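Local coordinates for protein ORF10 (Moritella marina, PDB 6RIW) that forms the ketosynthase-chain length factor didomain of a polyunsaturated fatty acid synthase and probably elongates acyl chains carried on acyl carrier protein, at residues V7-L12 with Q17-F22; S364-L369 with G374-T379; T102-W107 with M265-R270; N90-Y95 with G221-A226; T379-A384 with L447-P452. One frame throughout, in Å; residues are numbered along the deposited sequence.

Contact 1 of 5, residues V7-L12 with Q17-F22; sequences VGIANL and QAPDQF
Asn11 lays its side chain beside the peptide that joins Ala18 to Pro19. Its CG sits between the backbone N and the carbonyl carbon (chi1 61°), which lifts the amide off the strand toward the helix start. CG is then 3.7 Å from Ala18 O. Shortening Asn11 to an alanine is likely to open a gap between strand and helix and to take away the polar group beside the Ala18-Pro19 peptide. The Pro19 ring rests on the strand, with CG 3.7 Å from Ile9 O and 4.4 Å from Ile9 CG2. This is the opening strand-turn-helix of the ketosynthase domain, which has a thiolase-like fold. Strand 4-12 carries a classic beta bulge, where Val7 and Gly8 both face Val267. At the other end Leu12 and Gln17 run side by side in the same direction, with Leu12 CD1 3.8 Å from Gln17 CG. A water bridges the backbones: it accepts from Asn11 N and donates to Gln17 O, which also binds the hydroxyl of Tyr95. Gln17 N gives a nearly straight bond (173°) to Gln21 OE1 at 2.9 Å, approaching from above the carbonyl plane.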
# COMPACT_ATOMS: atom_id res chain seq x y z
N VAL A 7 9.81 14.00 19.04
CA VAL A 7 9.96 15.44 19.25
C VAL A 7 8.86 16.25 18.61
O VAL A 7 8.87 17.49 18.72
CB VAL A 7 11.34 15.93 18.78
CG1 VAL A 7 12.44 15.14 19.51
CG2 VAL A 7 11.50 15.78 17.25
N GLY A 8 7.89 15.61 17.96
CA GLY A 8 6.77 16.33 17.38
C GLY A 8 5.65 15.36 17.09
O GLY A 8 5.93 14.21 16.74
N ILE A 9 4.40 15.78 17.26
CA ILE A 9 3.24 14.90 17.06
C ILE A 9 2.13 15.70 16.41
O ILE A 9 1.95 16.89 16.72
CB ILE A 9 2.72 14.30 18.39
CG1 ILE A 9 3.84 13.62 19.17
CG2 ILE A 9 1.57 13.32 18.14
CD1 ILE A 9 3.36 12.84 20.39
N ALA A 10 1.37 15.05 15.52
CA ALA A 10 0.17 15.68 14.98
C ALA A 10 -0.87 14.61 14.69
O ALA A 10 -0.54 13.44 14.45
CB ALA A 10 0.49 16.50 13.73
N ASN A 11 -2.13 15.03 14.68
CA ASN A 11 -3.20 14.09 14.41
C ASN A 11 -4.34 14.76 13.66
O ASN A 11 -4.63 15.95 13.85
CB ASN A 11 -3.76 13.49 15.68
CG ASN A 11 -4.35 14.55 16.60
OD1 ASN A 11 -3.62 15.39 17.11
ND2 ASN A 11 -5.68 14.53 16.79
N LEU A 12 -5.02 13.96 12.84
CA LEU A 12 -6.34 14.31 12.31
C LEU A 12 -7.17 13.06 12.53
O LEU A 12 -7.10 12.11 11.74
CB LEU A 12 -6.29 14.73 10.84
CG LEU A 12 -7.61 15.16 10.21
CD1 LEU A 12 -8.19 16.36 10.97
CD2 LEU A 12 -7.37 15.51 8.74
N GLN A 17 -8.35 17.70 15.65
CA GLN A 17 -7.34 18.12 14.68
C GLN A 17 -6.00 18.47 15.32
O GLN A 17 -5.11 18.98 14.63
CB GLN A 17 -7.84 19.33 13.86
CG GLN A 17 -9.26 19.19 13.33
CD GLN A 17 -9.73 20.45 12.62
OE1 GLN A 17 -8.99 21.43 12.54
NE2 GLN A 17 -10.97 20.44 12.13
N ALA A 18 -5.84 18.21 16.62
CA ALA A 18 -4.62 18.57 17.33
C ALA A 18 -4.50 17.67 18.54
O ALA A 18 -5.51 17.14 19.01
CB ALA A 18 -4.64 20.05 17.76
N PRO A 19 -3.28 17.44 19.06
CA PRO A 19 -3.14 16.46 20.15
C PRO A 19 -3.78 16.89 21.46
O PRO A 19 -4.29 16.03 22.19
CB PRO A 19 -1.61 16.31 20.29
CG PRO A 19 -1.06 16.73 18.95
CD PRO A 19 -1.98 17.83 18.49
N ASP A 20 -3.76 18.18 21.81
CA ASP A 20 -4.37 18.59 23.08
C ASP A 20 -5.89 18.45 23.03
O ASP A 20 -6.53 18.11 24.03
CB ASP A 20 -3.96 20.02 23.42
CG ASP A 20 -4.47 21.04 22.41
OD1 ASP A 20 -4.84 20.63 21.27
OD2 ASP A 20 -4.51 22.24 22.74
N GLN A 21 -6.49 18.72 21.87
CA GLN A 21 -7.93 18.49 21.71
C GLN A 21 -8.27 17.01 21.86
O GLN A 21 -9.24 16.65 22.54
CB GLN A 21 -8.35 19.04 20.35
CG GLN A 21 -9.79 18.86 19.94
CD GLN A 21 -10.01 19.42 18.53
OE1 GLN A 21 -9.04 19.60 17.78
NE2 GLN A 21 -11.26 19.70 18.18
N PHE A 22 -7.49 16.14 21.22
CA PHE A 22 -7.69 14.70 21.35
C PHE A 22 -7.55 14.25 22.80
O PHE A 22 -8.37 13.47 23.30
CB PHE A 22 -6.68 14.00 20.43
CG PHE A 22 -6.46 12.53 20.69
CD1 PHE A 22 -7.45 11.60 20.43
CD2 PHE A 22 -5.22 12.07 21.09
CE1 PHE A 22 -7.24 10.24 20.62
CE2 PHE A 22 -4.99 10.70 21.28
CZ PHE A 22 -6.00 9.80 21.04
O HOH W 1 -2.28 18.15 14.58

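Contact 2 of 5, residues S364-L369 with G374-T379; sequences SNLGHL and GMPGMT
Leu366 reaches Pro376 because its CG lies anti to its own carbonyl carbon (chi1 -56°) and CD1 lies anti to CA (chi2 -179°). This sends CD1 onto the proline ring. Leu369 has an unusual first torsion, chi1 -94°, and offers CD2 to the same ring. Both leucines cross the proline at a slant. Leu366 CD1 meets Pro376 CB at 3.4 Å, tighter than a usual carbon contact, and lies 3.8 Å from Pro376 CG. Leu369 is the looser partner, with CD2 4.2 Å from Pro376 CG. No hydrogen bond joins the two segments, so the contact is apolar packing. Gly367 leaves the helix with a positive phi, and the chain turns there between the two leucines. On the helix side, Thr379 OG1 donates to Met375 O at 2.8 Å from above the carbonyl plane. Met375 O also takes the backbone N of Thr379, so two donors hold it. Phe22 of helix 19-27 touches Leu366, Pro376 and Thr379. Residues 365-368 fit the Asn-x-Gly-His motif of ketosynthases, whose histidine belongs to the active site. His368 takes no part in this packing and touches Cys196, consistent with that role. The packed leucines and proline thus join the motif loop to the start of helix 374-387.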
# COMPACT_ATOMS: atom_id res chain seq x y z
N SER A 364 -12.14 2.33 21.26
CA SER A 364 -13.46 2.55 21.86
C SER A 364 -13.98 3.95 21.54
O SER A 364 -15.17 4.12 21.25
CB SER A 364 -13.40 2.33 23.38
OG SER A 364 -12.56 3.27 24.05
N ASN A 365 -13.09 4.96 21.56
CA ASN A 365 -13.52 6.34 21.30
C ASN A 365 -13.68 6.62 19.82
O ASN A 365 -14.57 7.40 19.44
CB ASN A 365 -12.52 7.36 21.85
CG ASN A 365 -12.13 7.13 23.28
OD1 ASN A 365 -11.35 6.23 23.58
ND2 ASN A 365 -12.62 7.99 24.17
N LEU A 366 -12.80 6.05 18.98
CA LEU A 366 -12.63 6.52 17.61
C LEU A 366 -13.09 5.55 16.54
O LEU A 366 -13.25 5.97 15.38
CB LEU A 366 -11.15 6.83 17.32
CG LEU A 366 -10.43 7.80 18.22
CD1 LEU A 366 -9.00 7.97 17.74
CD2 LEU A 366 -11.18 9.10 18.19
N GLY A 367 -13.27 4.28 16.88
CA GLY A 367 -13.32 3.23 15.88
C GLY A 367 -11.93 2.75 15.51
O GLY A 367 -10.90 3.18 16.06
N HIS A 368 -11.89 1.83 14.55
CA HIS A 368 -10.64 1.22 14.09
C HIS A 368 -10.19 1.97 12.83
O HIS A 368 -10.80 1.83 11.77
CB HIS A 368 -10.86 -0.27 13.82
CG HIS A 368 -9.66 -1.00 13.29
ND1 HIS A 368 -8.44 -0.39 13.07
CD2 HIS A 368 -9.48 -2.31 12.98
CE1 HIS A 368 -7.58 -1.28 12.61
NE2 HIS A 368 -8.18 -2.46 12.55
N LEU A 369 -9.14 2.77 12.97
CA LEU A 369 -8.67 3.63 11.88
C LEU A 369 -7.83 2.89 10.83
O LEU A 369 -7.13 3.55 10.04
CB LEU A 369 -7.88 4.81 12.46
CG LEU A 369 -8.66 6.11 12.72
CD1 LEU A 369 -9.89 5.87 13.60
CD2 LEU A 369 -7.77 7.23 13.29
N GLY A 374 -2.74 2.63 14.66
CA GLY A 374 -1.73 2.79 15.68
C GLY A 374 -1.46 4.23 16.05
O GLY A 374 -0.93 4.48 17.14
N MET A 375 -1.79 5.19 15.18
CA MET A 375 -1.48 6.58 15.49
C MET A 375 -2.19 7.08 16.75
O MET A 375 -1.50 7.58 17.66
CB MET A 375 -1.77 7.48 14.28
CG MET A 375 -0.79 7.34 13.06
SD MET A 375 0.94 7.04 13.41
CE MET A 375 1.45 8.64 14.00
N PRO A 376 -3.52 6.98 16.89
CA PRO A 376 -4.12 7.41 18.17
C PRO A 376 -3.67 6.58 19.36
O PRO A 376 -3.56 7.12 20.47
CB PRO A 376 -5.63 7.27 17.92
CG PRO A 376 -5.76 6.29 16.80
CD PRO A 376 -4.55 6.53 15.93
N GLY A 377 -3.41 5.29 19.16
CA GLY A 377 -2.90 4.47 20.25
C GLY A 377 -1.56 4.97 20.76
O GLY A 377 -1.37 5.18 21.96
N MET A 378 -0.60 5.18 19.84
CA MET A 378 0.71 5.68 20.25
C MET A 378 0.61 7.09 20.82
O MET A 378 1.32 7.43 21.77
CB MET A 378 1.69 5.65 19.07
CG MET A 378 2.08 4.27 18.61
SD MET A 378 3.36 4.30 17.32
CE MET A 378 2.37 4.78 15.89
N THR A 379 -0.26 7.93 20.24
CA THR A 379 -0.39 9.28 20.75
C THR A 379 -0.94 9.27 22.18
O THR A 379 -0.41 9.96 23.06
CB THR A 379 -1.28 10.11 19.81
OG1 THR A 379 -0.70 10.12 18.49
CG2 THR A 379 -1.40 11.56 20.30

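Contact 3 of 5, residues T102-W107 with M265-R270; sequences TDAGYW and MMVLKR
Helix 88-104 ends in a Schellman motif beside strand 259-270, with the CA atoms of Ala104 and Val267 6.9 Å apart. Gly105 is the C-prime residue and takes a positive phi (90°). Tyr106 N returns to Leu101 O, while the bond from Gly105 N to Thr102 O is weak. Two side-chain pairs fill the space between helix end and strand. Ala104 points its methyl at Val267. CB of Ala104 lies 4.1 Å from Val267 CG2 and equally far from Val267 CB, so it sits over the branch point of the valine. Val7 of the neighbouring strand touches both residues. The same Ala104 methyl also lies at the edge of the Tyr106 ring, in its plane. Farther along, Tyr106 and Lys269 approach from opposite directions. The lysine chain bends at chi3 (68°), which turns NZ back toward the tyrosine. NZ of Lys269 donates a weak hydrogen bond to Tyr106 OH at 2.9 Å, and it is 3.6 Å from Tyr106 CZ. The stronger polar partner of both groups is Asp279, which lies outside the two segments. Asp279 OD1 is hydrogen-bonded to Tyr106 OH, and Asp279 OD2 forms a salt bridge with Lys269 NZ. Asp277 makes a second salt bridge to the same lysine. Lys269 is buried, and two carboxylates near its amine would probably favour the charged form. The weak Tyr-Lys bond is therefore one side of a larger polar cluster, in which Asp279 grips the phenol and the amine together.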
# COMPACT_ATOMS: atom_id res chain seq x y z
N THR A 102 5.97 21.58 12.46
CA THR A 102 5.85 22.85 13.16
C THR A 102 5.87 22.65 14.67
O THR A 102 6.48 23.42 15.40
CB THR A 102 4.57 23.57 12.71
OG1 THR A 102 4.65 23.80 11.30
CG2 THR A 102 4.44 24.92 13.42
N ASP A 103 5.22 21.58 15.14
CA ASP A 103 5.28 21.22 16.56
C ASP A 103 6.72 20.97 17.00
O ASP A 103 7.13 21.42 18.08
CB ASP A 103 4.44 19.97 16.82
CG ASP A 103 4.31 19.66 18.29
OD1 ASP A 103 4.01 20.59 19.05
OD2 ASP A 103 4.50 18.49 18.70
N ALA A 104 7.50 20.26 16.19
CA ALA A 104 8.88 19.97 16.56
C ALA A 104 9.80 21.16 16.39
O ALA A 104 10.91 21.16 16.93
CB ALA A 104 9.42 18.79 15.76
N GLY A 105 9.38 22.17 15.63
CA GLY A 105 10.19 23.35 15.41
C GLY A 105 11.11 23.26 14.22
O GLY A 105 12.12 23.96 14.19
N TYR A 106 10.78 22.43 13.23
CA TYR A 106 11.65 22.20 12.08
C TYR A 106 10.97 22.47 10.75
O TYR A 106 11.57 22.20 9.70
CB TYR A 106 12.21 20.77 12.11
CG TYR A 106 13.24 20.61 13.21
CD1 TYR A 106 14.55 21.04 13.03
CD2 TYR A 106 12.89 20.07 14.44
CE1 TYR A 106 15.49 20.92 14.04
CE2 TYR A 106 13.83 19.95 15.47
CZ TYR A 106 15.12 20.38 15.26
OH TYR A 106 16.06 20.27 16.27
N TRP A 107 9.77 23.03 10.74
CA TRP A 107 9.16 23.41 9.47
C TRP A 107 10.05 24.40 8.73
O TRP A 107 10.39 25.46 9.27
CB TRP A 107 7.78 24.01 9.70
CG TRP A 107 7.05 24.29 8.41
CD1 TRP A 107 6.77 25.51 7.86
CD2 TRP A 107 6.56 23.31 7.48
NE1 TRP A 107 6.12 25.35 6.66
CE2 TRP A 107 5.99 24.01 6.40
CE3 TRP A 107 6.55 21.90 7.46
CZ2 TRP A 107 5.39 23.35 5.31
CZ3 TRP A 107 5.96 21.25 6.38
CH2 TRP A 107 5.39 21.98 5.32
N MET A 265 1.01 11.83 12.43
CA MET A 265 2.43 11.91 12.09
C MET A 265 3.24 12.20 13.35
O MET A 265 2.83 12.99 14.19
CB MET A 265 2.68 13.01 11.04
CG MET A 265 4.06 12.94 10.38
SD MET A 265 4.34 11.50 9.30
CE MET A 265 2.99 11.67 8.08
N MET A 266 4.42 11.58 13.44
CA MET A 266 5.37 11.87 14.51
C MET A 266 6.73 12.21 13.92
O MET A 266 7.11 11.71 12.85
CB MET A 266 5.51 10.68 15.43
CG MET A 266 4.41 10.53 16.46
SD MET A 266 4.32 8.78 16.93
CE MET A 266 6.04 8.35 16.73
N VAL A 267 7.49 13.04 14.64
CA VAL A 267 8.86 13.42 14.26
C VAL A 267 9.82 12.74 15.22
O VAL A 267 9.67 12.89 16.44
CB VAL A 267 9.07 14.95 14.29
CG1 VAL A 267 10.46 15.28 13.77
CG2 VAL A 267 8.00 15.67 13.50
N LEU A 268 10.78 11.98 14.68
CA LEU A 268 11.70 11.16 15.46
C LEU A 268 13.15 11.59 15.27
O LEU A 268 13.59 11.87 14.15
CB LEU A 268 11.59 9.68 15.07
CG LEU A 268 10.20 9.06 15.06
CD1 LEU A 268 10.27 7.59 14.66
CD2 LEU A 268 9.55 9.21 16.42
N LYS A 269 13.92 11.59 16.37
CA LYS A 269 15.36 11.81 16.31
C LYS A 269 16.04 10.88 17.31
O LYS A 269 15.42 10.43 18.27
CB LYS A 269 15.74 13.27 16.63
CG LYS A 269 15.37 14.28 15.52
CD LYS A 269 15.49 15.73 16.02
CE LYS A 269 16.95 16.12 16.28
NZ LYS A 269 17.12 17.62 16.32
N ARG A 270 17.30 10.55 17.05
CA ARG A 270 18.10 9.88 18.07
C ARG A 270 18.14 10.77 19.31
O ARG A 270 18.24 11.99 19.21
CB ARG A 270 19.51 9.57 17.53
CG ARG A 270 19.53 8.56 16.37
CD ARG A 270 20.93 8.34 15.78
NE ARG A 270 21.45 9.57 15.21
CZ ARG A 270 21.36 9.91 13.92
NH1 ARG A 270 21.83 11.08 13.51
NH2 ARG A 270 20.78 9.09 13.05

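Contact 4 of 5, residues N90-Y95 with G221-A226; sequences NQWGLY and GAVSAA
Val223 is the first residue of 221-226 to meet the helix. Its CG2 lies 4.4 Å from Trp92 CB, at the base of the indole, and its side chain points toward the helix next to Gly93. Ser224 follows with its side chain turned away, where OG makes a weak hydrogen bond to Gly260 O. Its backbone faces the helix instead: Ser224 O sits at the edge of the indole, in the ring plane, 3.6 Å from Trp92 CZ3. Ala225 turns back toward the helix. Its CB is 3.7 Å from Trp92 CZ3 and 3.8 Å from Trp92 CE3, meeting the ring obliquely. Trp92 holds CG anti to its carbonyl carbon (chi1 -65°), and its six-membered ring reaches the end of the strand. Phe69 meets the indole with the ring planes nearly perpendicular, and Ala263 of strand 259-270 also touches it. With an alanine in place of Trp92, Ser224 O and Ala225 CB would probably lose the indole that packs against them, and a gap would open under the strand end. Here helix 88-104 packs on neighbouring strands 217-224 and 259-270, the helix-on-sheet layering of the thiolase-like fold in the ketosynthase domain.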
# COMPACT_ATOMS: atom_id res chain seq x y z
N ASN A 90 -4.21 12.69 0.33
CA ASN A 90 -3.02 13.53 0.25
C ASN A 90 -3.12 14.70 1.21
O ASN A 90 -2.13 15.04 1.88
CB ASN A 90 -2.84 14.04 -1.18
CG ASN A 90 -2.85 12.92 -2.21
OD1 ASN A 90 -1.81 12.46 -2.64
ND2 ASN A 90 -4.04 12.50 -2.60
N GLN A 91 -4.28 15.34 1.28
CA GLN A 91 -4.40 16.56 2.07
C GLN A 91 -4.27 16.26 3.56
O GLN A 91 -3.64 17.04 4.30
CB GLN A 91 -5.74 17.23 1.78
CG GLN A 91 -5.81 17.72 0.31
CD GLN A 91 -7.04 18.54 0.04
OE1 GLN A 91 -8.01 18.50 0.79
NE2 GLN A 91 -7.00 19.32 -1.05
N TRP A 92 -4.86 15.16 4.02
CA TRP A 92 -4.74 14.83 5.43
C TRP A 92 -3.29 14.52 5.80
O TRP A 92 -2.83 14.90 6.87
CB TRP A 92 -5.63 13.65 5.79
CG TRP A 92 -7.09 13.91 5.66
CD1 TRP A 92 -7.71 15.11 5.42
CD2 TRP A 92 -8.14 12.94 5.74
NE1 TRP A 92 -9.07 14.94 5.36
CE2 TRP A 92 -9.36 13.62 5.56
CE3 TRP A 92 -8.15 11.56 5.96
CZ2 TRP A 92 -10.59 12.95 5.56
CZ3 TRP A 92 -9.38 10.89 5.98
CH2 TRP A 92 -10.58 11.60 5.79
N GLY A 93 -2.57 13.81 4.92
CA GLY A 93 -1.16 13.54 5.18
C GLY A 93 -0.30 14.79 5.18
O GLY A 93 0.61 14.93 6.01
N LEU A 94 -0.57 15.71 4.25
CA LEU A 94 0.14 16.99 4.26
C LEU A 94 -0.16 17.79 5.53
O LEU A 94 0.74 18.39 6.13
CB LEU A 94 -0.26 17.80 3.02
CG LEU A 94 0.31 17.22 1.73
CD1 LEU A 94 -0.39 17.84 0.54
CD2 LEU A 94 1.82 17.44 1.68
N TYR A 95 -1.43 17.80 5.94
CA TYR A 95 -1.80 18.51 7.16
C TYR A 95 -1.00 18.02 8.37
O TYR A 95 -0.38 18.82 9.09
CB TYR A 95 -3.30 18.36 7.42
CG TYR A 95 -3.71 18.92 8.78
CD1 TYR A 95 -3.77 20.30 8.98
CD2 TYR A 95 -4.01 18.08 9.85
CE1 TYR A 95 -4.14 20.83 10.21
CE2 TYR A 95 -4.38 18.61 11.11
CZ TYR A 95 -4.44 19.99 11.26
OH TYR A 95 -4.79 20.56 12.47
N GLY A 221 4.33 7.99 10.18
CA GLY A 221 2.91 8.21 10.38
C GLY A 221 2.12 7.32 9.45
O GLY A 221 2.66 6.37 8.88
N ALA A 222 0.83 7.63 9.32
CA ALA A 222 -0.06 6.83 8.49
C ALA A 222 -1.30 7.63 8.16
O ALA A 222 -1.63 8.62 8.82
CB ALA A 222 -0.45 5.52 9.19
N VAL A 223 -2.01 7.17 7.13
CA VAL A 223 -3.24 7.79 6.66
C VAL A 223 -4.16 6.66 6.24
O VAL A 223 -3.71 5.62 5.73
CB VAL A 223 -2.97 8.79 5.52
CG1 VAL A 223 -2.33 8.09 4.32
CG2 VAL A 223 -4.27 9.49 5.08
N SER A 224 -5.44 6.82 6.56
CA SER A 224 -6.52 5.92 6.18
C SER A 224 -7.59 6.81 5.57
O SER A 224 -8.31 7.50 6.30
CB SER A 224 -7.03 5.14 7.40
OG SER A 224 -8.31 4.56 7.17
N ALA A 225 -7.67 6.83 4.24
CA ALA A 225 -8.65 7.68 3.53
C ALA A 225 -9.18 6.97 2.29
O ALA A 225 -9.36 7.58 1.22
CB ALA A 225 -8.03 9.02 3.14
N ALA A 226 -9.40 5.67 2.40
CA ALA A 226 -10.02 4.93 1.31
C ALA A 226 -11.49 5.34 1.15
O ALA A 226 -12.13 5.86 2.07
CB ALA A 226 -9.94 3.43 1.60

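Contact 5 of 5, residues T379-A384 with L447-P452; sequences TKAMLA and LVLQQP
Leu449 CD1 is the focus of the tight side of this contact. It lies 3.9 Å from Met382 CG and 4.0 Å from Ala381 CB, so one methyl meets two consecutive helix residues. The leucine has CG anti to its carbonyl carbon (chi1 -42°), which aims the branch at the helix. The methionine is extended beyond CG and crosses the leucine at about a right angle. Its tip adds a lighter touch, with Met382 CE 4.2 Å from Leu449 CD1. All three residues are buried, and no hydrogen bond links the segments. In the thiolase-like fold of the ketosynthase domain, helix 374-387 packs here on strand 443-450. That strand pairs antiparallel with 283-292 and with 432-439. Ile285 and Val435 border Leu449, and Val435 also touches Ala381. The other side is looser and partly open to solvent. After Gln450 the chain leaves the strand; Gln450, Gln451 and Pro452 are partly exposed. Gln450 directs its polar end to Thr432 in a weak hydrogen bond, and Gln451 OE1 takes the backbone N of Arg431. The side chain of Leu449 comes within about 7 Å of that of Lys286, a residue of the magnesium site.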
# COMPACT_ATOMS: atom_id res chain seq x y z
N THR A 379 -0.26 7.93 20.24
CA THR A 379 -0.39 9.28 20.75
C THR A 379 -0.94 9.27 22.18
O THR A 379 -0.41 9.96 23.06
CB THR A 379 -1.28 10.11 19.81
OG1 THR A 379 -0.70 10.12 18.49
CG2 THR A 379 -1.40 11.56 20.30
N LYS A 380 -1.97 8.46 22.42
CA LYS A 380 -2.53 8.30 23.77
C LYS A 380 -1.46 7.85 24.75
O LYS A 380 -1.34 8.40 25.86
CB LYS A 380 -3.68 7.30 23.73
CG LYS A 380 -4.31 6.97 25.09
CD LYS A 380 -5.53 6.07 24.91
CE LYS A 380 -5.92 5.37 26.21
NZ LYS A 380 -6.82 4.20 25.94
N ALA A 381 -0.67 6.84 24.38
CA ALA A 381 0.33 6.31 25.30
C ALA A 381 1.44 7.32 25.57
O ALA A 381 1.86 7.50 26.73
CB ALA A 381 0.91 5.00 24.76
N MET A 382 1.92 8.01 24.53
CA MET A 382 2.98 9.00 24.75
C MET A 382 2.49 10.18 25.58
O MET A 382 3.25 10.71 26.40
CB MET A 382 3.55 9.49 23.42
CG MET A 382 4.27 8.42 22.65
SD MET A 382 4.70 8.99 21.00
CE MET A 382 5.06 7.38 20.24
N LEU A 383 1.25 10.62 25.36
CA LEU A 383 0.74 11.71 26.18
C LEU A 383 0.49 11.24 27.61
O LEU A 383 0.71 12.00 28.57
CB LEU A 383 -0.55 12.29 25.58
CG LEU A 383 -0.33 13.12 24.30
CD1 LEU A 383 -1.66 13.63 23.72
CD2 LEU A 383 0.64 14.28 24.52
N ALA A 384 0.04 10.00 27.79
CA ALA A 384 -0.18 9.46 29.13
C ALA A 384 1.13 9.31 29.89
O ALA A 384 1.19 9.56 31.10
CB ALA A 384 -0.88 8.10 29.03
N LEU A 447 5.62 -1.82 20.44
CA LEU A 447 6.61 -0.80 20.75
C LEU A 447 6.66 -0.59 22.25
O LEU A 447 5.62 -0.62 22.91
CB LEU A 447 6.29 0.52 20.05
CG LEU A 447 6.33 0.50 18.52
CD1 LEU A 447 5.90 1.85 17.98
CD2 LEU A 447 7.74 0.12 18.04
N VAL A 448 7.86 -0.42 22.78
CA VAL A 448 8.08 -0.17 24.21
C VAL A 448 8.45 1.30 24.37
O VAL A 448 9.45 1.77 23.79
CB VAL A 448 9.17 -1.09 24.78
CG1 VAL A 448 9.27 -0.90 26.31
CG2 VAL A 448 8.84 -2.53 24.44
N LEU A 449 7.63 2.04 25.12
CA LEU A 449 7.79 3.47 25.29
C LEU A 449 8.04 3.81 26.75
O LEU A 449 7.51 3.15 27.65
CB LEU A 449 6.55 4.23 24.81
CG LEU A 449 5.90 3.76 23.52
CD1 LEU A 449 4.61 4.55 23.29
CD2 LEU A 449 6.90 3.99 22.39
N GLN A 450 8.81 4.87 26.98
CA GLN A 450 9.08 5.33 28.33
C GLN A 450 8.91 6.84 28.41
O GLN A 450 8.97 7.55 27.40
CB GLN A 450 10.50 4.93 28.78
CG GLN A 450 10.63 3.44 29.03
CD GLN A 450 12.01 3.05 29.56
OE1 GLN A 450 13.00 3.76 29.37
NE2 GLN A 450 12.08 1.90 30.23
N GLN A 451 8.70 7.33 29.63
CA GLN A 451 8.51 8.75 29.85
C GLN A 451 9.71 9.53 29.32
O GLN A 451 10.82 8.98 29.24
CB GLN A 451 8.30 9.03 31.34
CG GLN A 451 9.45 8.61 32.23
CD GLN A 451 9.16 8.86 33.70
OE1 GLN A 451 8.97 7.92 34.47
NE2 GLN A 451 9.09 10.13 34.09
N PRO A 452 9.52 10.78 28.92
CA PRO A 452 10.63 11.55 28.37
C PRO A 452 11.70 11.81 29.41
O PRO A 452 11.41 11.94 30.60
CB PRO A 452 9.98 12.86 27.91
CG PRO A 452 8.73 12.95 28.70
CD PRO A 452 8.26 11.55 28.92

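How the contacts relate
From the N terminus, contact 1 comes first and closes a four-residue loop between strand 4-12 and helix 19-27. Contacts 4 and 3 follow and cross along the chain: both start on helix 88-104, and they end on neighbouring strands, 217-224 and 259-270. Contact 1 joins them through strand pairing of 4-12 with 259-270 and through Gln17 and Tyr95. Contact 2 closes a second short loop later on. Contact 5 begins at Thr379, which it shares with contact 2, and spans a longer excursion to strand 443-450. Phe22 links contact 1 to helix 374-387. Met266 and Met382 touch between contacts 3 and 5, while contacts 4 and 5 remain apart.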